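UDP-glucose 6-dehydrogenase (Pyrobaculum islandicum, PDB 3VTF) probably catalyses the NAD(+)-dependent oxidation of UDP-glucose to UDP-glucuronate, a step of nucleotide-sugar biosynthesis. Local coordinates at residues 23-28 and 98-104; 27-31 and 48-52. All coordinates share one frame; numbering follows the deposited sequence.

Interaction 1 (23-28 and 98-104); sequences SLSVLG and TDATFIA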
ATOM      1  N   SER A  23     -38.719  -2.370  -2.569  1.00 22.85           N
ATOM      2  CA  SER A  23     -39.080  -2.845  -1.214  1.00 22.96           C
ATOM      3  C   SER A  23     -37.959  -3.735  -0.740  1.00 25.30           C
ATOM      4  O   SER A  23     -37.691  -4.780  -1.349  1.00 22.71           O
ATOM      5  CB  SER A  23     -40.422  -3.662  -1.176  1.00 24.47           C
ATOM      6  OG  SER A  23     -41.406  -2.870  -1.825  1.00 31.43           O
ATOM      7  N   LEU A  24     -37.251  -3.270   0.280  1.00 22.80           N
ATOM      8  CA  LEU A  24     -36.000  -3.890   0.707  1.00 23.03           C
ATOM      9  C   LEU A  24     -36.108  -4.207   2.160  1.00 23.55           C
ATOM     10  O   LEU A  24     -36.603  -3.394   2.992  1.00 26.20           O
ATOM     11  CB  LEU A  24     -34.831  -2.877   0.562  1.00 21.90           C
ATOM     12  CG  LEU A  24     -34.707  -2.247  -0.816  1.00 21.86           C
ATOM     13  CD1 LEU A  24     -33.589  -1.177  -0.861  1.00 20.77           C
ATOM     14  CD2 LEU A  24     -34.531  -3.287  -1.971  1.00 20.93           C
ATOM     15  N   SER A  25     -35.563  -5.338   2.520  1.00 19.55           N
ATOM     16  CA  SER A  25     -35.419  -5.657   3.946  1.00 21.65           C
ATOM     17  C   SER A  25     -33.938  -5.701   4.344  1.00 20.88           C
ATOM     18  O   SER A  25     -33.080  -5.946   3.503  1.00 19.39           O
ATOM     19  CB  SER A  25     -36.175  -6.980   4.295  1.00 21.76           C
ATOM     20  OG  SER A  25     -35.998  -7.983   3.324  1.00 23.78           O
ATOM     21  N   VAL A  26     -33.639  -5.456   5.613  1.00 21.32           N
ATOM     22  CA  VAL A  26     -32.287  -5.589   6.125  1.00 21.11           C
ATOM     23  C   VAL A  26     -32.319  -6.454   7.386  1.00 22.71           C
ATOM     24  O   VAL A  26     -33.153  -6.181   8.291  1.00 24.57           O
ATOM     25  CB  VAL A  26     -31.733  -4.206   6.536  1.00 20.81           C
ATOM     26  CG1 VAL A  26     -30.309  -4.374   7.061  1.00 22.33           C
ATOM     27  CG2 VAL A  26     -31.776  -3.273   5.317  1.00 21.03           C
ATOM     28  N   LEU A  27     -31.485  -7.516   7.426  1.00 22.85           N
ATOM     29  CA  LEU A  27     -31.388  -8.391   8.634  1.00 24.58           C
ATOM     30  C   LEU A  27     -30.052  -8.142   9.281  1.00 23.40           C
ATOM     31  O   LEU A  27     -28.988  -8.365   8.666  1.00 22.54           O
ATOM     32  CB  LEU A  27     -31.487  -9.875   8.240  1.00 21.97           C
ATOM     33  CG  LEU A  27     -32.796 -10.233   7.521  1.00 26.78           C
ATOM     34  CD1 LEU A  27     -32.768 -11.761   7.321  1.00 23.09           C
ATOM     35  CD2 LEU A  27     -34.005  -9.829   8.431  1.00 28.00           C
ATOM     36  N   GLY A  28     -30.081  -7.693  10.536  1.00 23.60           N
ATOM     37  CA  GLY A  28     -28.865  -7.423  11.256  1.00 22.00           C
ATOM     38  C   GLY A  28     -28.733  -5.920  11.308  1.00 25.21           C
ATOM     39  O   GLY A  28     -28.473  -5.247  10.298  1.00 23.19           O
ATOM     40  N   THR A  98     -40.925  -7.903   1.309  1.00 26.45           N
ATOM     41  CA  THR A  98     -40.044  -7.131   0.428  1.00 23.34           C
ATOM     42  C   THR A  98     -39.610  -7.949  -0.816  1.00 24.17           C
ATOM     43  O   THR A  98     -40.024  -9.065  -0.968  1.00 24.22           O
ATOM     44  CB  THR A  98     -38.799  -6.641   1.241  1.00 24.87           C
ATOM     45  OG1 THR A  98     -38.151  -7.767   1.804  1.00 23.39           O
ATOM     46  CG2 THR A  98     -39.210  -5.699   2.473  1.00 24.80           C
ATOM     47  N   ASP A  99     -38.751  -7.392  -1.680  1.00 23.05           N
ATOM     48  CA  ASP A  99     -38.283  -8.105  -2.857  1.00 22.80           C
ATOM     49  C   ASP A  99     -36.789  -8.398  -2.832  1.00 22.89           C
ATOM     50  O   ASP A  99     -36.318  -9.240  -3.584  1.00 23.66           O
ATOM     51  CB  ASP A  99     -38.574  -7.309  -4.063  1.00 23.48           C
ATOM     52  CG  ASP A  99     -40.088  -7.286  -4.367  1.00 28.35           C
ATOM     53  OD1 ASP A  99     -40.734  -8.332  -4.164  1.00 26.05           O
ATOM     54  OD2 ASP A  99     -40.557  -6.233  -4.788  1.00 30.00           O
ATOM     55  N   ALA A 100     -36.039  -7.708  -1.956  1.00 25.71           N
ATOM     56  CA  ALA A 100     -34.634  -8.086  -1.736  1.00 21.68           C
ATOM     57  C   ALA A 100     -34.259  -7.893  -0.285  1.00 22.90           C
ATOM     58  O   ALA A 100     -34.809  -6.995   0.397  1.00 23.35           O
ATOM     59  CB  ALA A 100     -33.759  -7.163  -2.631  1.00 17.40           C
ATOM     60  N   THR A 101     -33.399  -8.780   0.248  1.00 19.55           N
ATOM     61  CA  THR A 101     -33.040  -8.721   1.686  1.00 18.66           C
ATOM     62  C   THR A 101     -31.504  -8.553   1.744  1.00 20.84           C
ATOM     63  O   THR A 101     -30.767  -9.353   1.125  1.00 21.90           O
ATOM     64  CB  THR A 101     -33.385 -10.038   2.395  1.00 21.97           C
ATOM     65  OG1 THR A 101     -34.814 -10.165   2.377  1.00 23.01           O
ATOM     66  CG2 THR A 101     -32.875 -10.070   3.919  1.00 19.62           C
ATOM     67  N   PHE A 102     -31.050  -7.473   2.400  1.00 19.40           N
ATOM     68  CA  PHE A 102     -29.615  -7.321   2.693  1.00 19.21           C
ATOM     69  C   PHE A 102     -29.243  -8.049   3.974  1.00 20.83           C
ATOM     70  O   PHE A 102     -29.718  -7.714   5.077  1.00 20.02           O
ATOM     71  CB  PHE A 102     -29.304  -5.812   2.829  1.00 18.55           C
ATOM     72  CG  PHE A 102     -29.434  -5.115   1.480  1.00 20.07           C
ATOM     73  CD1 PHE A 102     -28.293  -4.838   0.732  1.00 20.19           C
ATOM     74  CD2 PHE A 102     -30.681  -4.756   0.962  1.00 22.79           C
ATOM     75  CE1 PHE A 102     -28.394  -4.270  -0.511  1.00 21.33           C
ATOM     76  CE2 PHE A 102     -30.783  -4.178  -0.301  1.00 23.66           C
ATOM     77  CZ  PHE A 102     -29.652  -3.930  -1.033  1.00 21.62           C
ATOM     78  N   ILE A 103     -28.353  -9.032   3.877  1.00 18.00           N
ATOM     79  CA  ILE A 103     -27.933  -9.691   5.102  1.00 18.50           C
ATOM     80  C   ILE A 103     -26.739  -8.916   5.596  1.00 19.59           C
ATOM     81  O   ILE A 103     -25.679  -8.834   4.896  1.00 18.52           O
ATOM     82  CB  ILE A 103     -27.549 -11.165   4.824  1.00 18.81           C
ATOM     83  CG1 ILE A 103     -28.815 -11.935   4.364  1.00 18.81           C
ATOM     84  CG2 ILE A 103     -26.811 -11.816   6.028  1.00 19.19           C
ATOM     85  CD1 ILE A 103     -28.442 -13.357   3.875  1.00 19.82           C
ATOM     86  N   ALA A 104     -26.855  -8.421   6.837  1.00 18.84           N
ATOM     87  CA  ALA A 104     -25.795  -7.573   7.401  1.00 22.03           C
ATOM     88  C   ALA A 104     -25.434  -8.018   8.789  1.00 22.92           C
ATOM     89  O   ALA A 104     -24.995  -7.205   9.591  1.00 23.38           O
ATOM     90  CB  ALA A 104     -26.218  -6.070   7.421  1.00 21.11           C
TER
HETATM   91  O   HOH W   1     -39.023  -3.978  -4.939  1.00 25.98           O
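Leu-24 to Leu-27 pair in parallel with Ala-100 to Ile-103, the axes of strands 23-27 and 100-103 running 24° apart. The hydrogen bonds alternate in direction as a parallel pair requires: Ser-25 N reaches Ala-100 O at 2.8 Å, Phe-102 N returns to Ser-25 O, Leu-27 N goes to Phe-102 O, and Ala-104 N closes the series on Leu-27 O. At the start, Asp-99 N binds Ser-23 O at 2.8 Å from above the carbonyl plane, while Ala-100 N adds a weak bond to the same oxygen. Water 1 joins Ser-23 N to Asp-99 OD2, and OD1 of that carboxylate forms a salt bridge with Lys-134.

On the face carrying Ser-25 and Leu-27, chi1 of 42° sets Ser-25 OG between its own N and carbonyl carbon, where it hydrogen-bonds Thr-98 OG1 at 2.6 Å; Thr-98 OG1 also hydrogen-bonds Ala-94 O and Val-95 O of helix 91-96. Further along, Thr-101 CG2 packs 3.6 Å from Leu-27 CG. The other face is apolar: Leu-24 CD2 lies 4.0 Å from Ala-100 CB, and Leu-24 CD1 meets Phe-102 CE2 obliquely at 4.1 Å. The Phe-102 ring turns its edge to Ser-25 O. Helix 199-208 covers Leu-24, Ala-100 and Phe-102. The first and fourth strands are neighbours at the centre of the 3-2-1-4-5-6 order characteristic of a Rossmann fold, which here continues into two further strands.

Interaction 2 (27-31 and 48-52); sequences LGLGY and VGYDV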
ATOM      1  N   LEU A  27     -31.485  -7.516   7.426  1.00 22.85           N
ATOM      2  CA  LEU A  27     -31.388  -8.391   8.634  1.00 24.58           C
ATOM      3  C   LEU A  27     -30.052  -8.142   9.281  1.00 23.40           C
ATOM      4  O   LEU A  27     -28.988  -8.365   8.666  1.00 22.54           O
ATOM      5  CB  LEU A  27     -31.487  -9.875   8.240  1.00 21.97           C
ATOM      6  CG  LEU A  27     -32.796 -10.233   7.521  1.00 26.78           C
ATOM      7  CD1 LEU A  27     -32.768 -11.761   7.321  1.00 23.09           C
ATOM      8  CD2 LEU A  27     -34.005  -9.829   8.431  1.00 28.00           C
ATOM      9  N   GLY A  28     -30.081  -7.693  10.536  1.00 23.60           N
ATOM     10  CA  GLY A  28     -28.865  -7.423  11.256  1.00 22.00           C
ATOM     11  C   GLY A  28     -28.733  -5.920  11.308  1.00 25.21           C
ATOM     12  O   GLY A  28     -28.473  -5.247  10.298  1.00 23.19           O
ATOM     13  N   LEU A  29     -28.880  -5.377  12.493  1.00 22.29           N
ATOM     14  CA  LEU A  29     -28.897  -3.921  12.629  1.00 25.69           C
ATOM     15  C   LEU A  29     -27.743  -3.420  13.483  1.00 29.76           C
ATOM     16  O   LEU A  29     -27.989  -2.588  14.323  1.00 29.41           O
ATOM     17  CB  LEU A  29     -30.263  -3.415  13.139  1.00 29.26           C
ATOM     18  CG  LEU A  29     -31.467  -3.744  12.205  1.00 30.88           C
ATOM     19  CD1 LEU A  29     -32.846  -3.492  12.877  1.00 27.21           C
ATOM     20  CD2 LEU A  29     -31.370  -3.004  10.855  1.00 26.61           C
ATOM     21  N   GLY A  30     -26.497  -3.902  13.238  1.00 26.42           N
ATOM     22  CA  GLY A  30     -25.284  -3.270  13.763  1.00 24.80           C
ATOM     23  C   GLY A  30     -25.121  -1.954  12.983  1.00 26.20           C
ATOM     24  O   GLY A  30     -26.019  -1.487  12.223  1.00 25.55           O
ATOM     25  N   TYR A  31     -23.950  -1.351  13.058  1.00 24.96           N
ATOM     26  CA  TYR A  31     -23.861  -0.090  12.378  1.00 31.27           C
ATOM     27  C   TYR A  31     -24.039  -0.194  10.829  1.00 32.41           C
ATOM     28  O   TYR A  31     -24.568   0.721  10.182  1.00 27.71           O
ATOM     29  CB  TYR A  31     -22.640   0.728  12.830  1.00 35.86           C
ATOM     30  CG  TYR A  31     -21.472   0.482  12.021  1.00 36.93           C
ATOM     31  CD1 TYR A  31     -21.192   1.305  10.937  1.00 42.88           C
ATOM     32  CD2 TYR A  31     -20.604  -0.613  12.298  1.00 41.26           C
ATOM     33  CE1 TYR A  31     -20.087   1.065  10.121  1.00 43.45           C
ATOM     34  CE2 TYR A  31     -19.475  -0.873  11.507  1.00 44.34           C
ATOM     35  CZ  TYR A  31     -19.219  -0.035  10.413  1.00 53.39           C
ATOM     36  OH  TYR A  31     -18.087  -0.286   9.637  1.00 63.75           O
ATOM     37  N   VAL A  48     -37.834  -2.508   5.386  1.00 20.52           N
ATOM     38  CA  VAL A  48     -38.255  -3.191   6.591  1.00 21.80           C
ATOM     39  C   VAL A  48     -37.025  -3.820   7.259  1.00 24.86           C
ATOM     40  O   VAL A  48     -36.374  -4.695   6.679  1.00 24.47           O
ATOM     41  CB  VAL A  48     -39.333  -4.301   6.293  1.00 24.47           C
ATOM     42  CG1 VAL A  48     -39.792  -4.909   7.621  1.00 27.02           C
ATOM     43  CG2 VAL A  48     -40.527  -3.739   5.497  1.00 27.36           C
ATOM     44  N   GLY A  49     -36.698  -3.401   8.469  1.00 23.98           N
ATOM     45  CA  GLY A  49     -35.528  -3.927   9.163  1.00 22.51           C
ATOM     46  C   GLY A  49     -35.889  -4.943  10.214  1.00 27.31           C
ATOM     47  O   GLY A  49     -37.060  -5.020  10.649  1.00 26.41           O
ATOM     48  N   TYR A  50     -34.891  -5.715  10.624  1.00 25.66           N
ATOM     49  CA  TYR A  50     -35.090  -6.677  11.730  1.00 26.46           C
ATOM     50  C   TYR A  50     -33.749  -6.952  12.322  1.00 26.85           C
ATOM     51  O   TYR A  50     -32.730  -7.021  11.584  1.00 25.42           O
ATOM     52  CB  TYR A  50     -35.780  -7.962  11.205  1.00 26.96           C
ATOM     53  CG  TYR A  50     -35.989  -8.939  12.320  1.00 29.94           C
ATOM     54  CD1 TYR A  50     -37.074  -8.775  13.225  1.00 30.28           C
ATOM     55  CD2 TYR A  50     -35.068  -9.959  12.557  1.00 26.81           C
ATOM     56  CE1 TYR A  50     -37.247  -9.674  14.301  1.00 31.24           C
ATOM     57  CE2 TYR A  50     -35.223 -10.849  13.647  1.00 28.81           C
ATOM     58  CZ  TYR A  50     -36.339 -10.676  14.494  1.00 29.60           C
ATOM     59  OH  TYR A  50     -36.541 -11.541  15.549  1.00 32.18           O
ATOM     60  N   ASP A  51     -33.712  -7.170  13.634  1.00 26.13           N
ATOM     61  CA  ASP A  51     -32.524  -7.643  14.305  1.00 25.30           C
ATOM     62  C   ASP A  51     -32.896  -8.712  15.337  1.00 29.79           C
ATOM     63  O   ASP A  51     -34.029  -8.689  15.887  1.00 27.14           O
ATOM     64  CB  ASP A  51     -31.871  -6.477  15.054  1.00 26.74           C
ATOM     65  CG  ASP A  51     -30.500  -6.801  15.545  1.00 29.08           C
ATOM     66  OD1 ASP A  51     -29.537  -6.579  14.791  1.00 28.08           O
ATOM     67  OD2 ASP A  51     -30.337  -7.227  16.703  1.00 29.46           O
ATOM     68  N   VAL A  52     -31.978  -9.619  15.610  1.00 26.12           N
ATOM     69  CA  VAL A  52     -32.225 -10.690  16.607  1.00 27.86           C
ATOM     70  C   VAL A  52     -32.540 -10.071  18.005  1.00 32.67           C
ATOM     71  O   VAL A  52     -33.195 -10.689  18.813  1.00 33.04           O
ATOM     72  CB  VAL A  52     -30.991 -11.650  16.708  1.00 27.65           C
ATOM     73  CG1 VAL A  52     -29.780 -10.893  17.248  1.00 28.23           C
ATOM     74  CG2 VAL A  52     -31.280 -12.921  17.562  1.00 28.22           C
TER
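The glycine-rich turn of a Rossmann dinucleotide-binding fold, here Gly-28 to Gly-30 between strand 23-27 and helix 31-43, meets the end of strand 46-50 through Leu-27, Gly-28 and Leu-29. Gly-28, Gly-30 and Gly-33 fit the GxGxxG pattern, and Gly-30 occupies the N-cap position. Gly-28 has a phi of 106°; at its backbone angles a CB would jam against the carbonyl oxygen of Leu-27, which by itself calls for glycine.

The last parallel bridge joins Leu-27 to Tyr-50, after which Gly-28 N donates to Tyr-50 O at 2.9 Å with a nearly straight N-H...O angle of 169°. Beside this bond, Leu-27 CD2 rests 3.8 Å from Tyr-50 CB. Leu-29 directs its side chain back toward the strand: CG is 3.6 Å from Tyr-50 O and CD1 is 3.6 Å from Tyr-50 C, while Leu-60 and Phe-87 add apolar contacts around this buried leucine.

Asp-51, predicted to bind NAD(+), stands at the end of the second strand, where many Rossmann dehydrogenases place the acid that receives the adenosine ribose. Asp-51 OD2 accepts a hydrogen bond from Asn-53 N. With CG anti to the backbone N (chi1 -168°), Asp-51 OD1 accepts another, from Leu-29 N at 2.7 Å, on its anti lone pair.

How the interactions relate
Interactions 1 and 2 have centres 9 Å apart and share Leu-27 and Gly-28. Along the chain, strand 23-27 comes first, followed by the turn and helix 31-43, then strand 46-50 and, much later, strand 100-103. In the sheet, strand 23-27 lies between the other two, so interaction 1 joins it to one neighbour and interaction 2 to the other. Probable hydrogen bonds from Val-48 N to Leu-24 O (2.8 Å) and from Tyr-50 N to Val-26 O continue the second pairing. The two contacts thus fix the middle strand from both edges, and the turn leaving it faces the predicted NAD(+) site within the N-terminal domain.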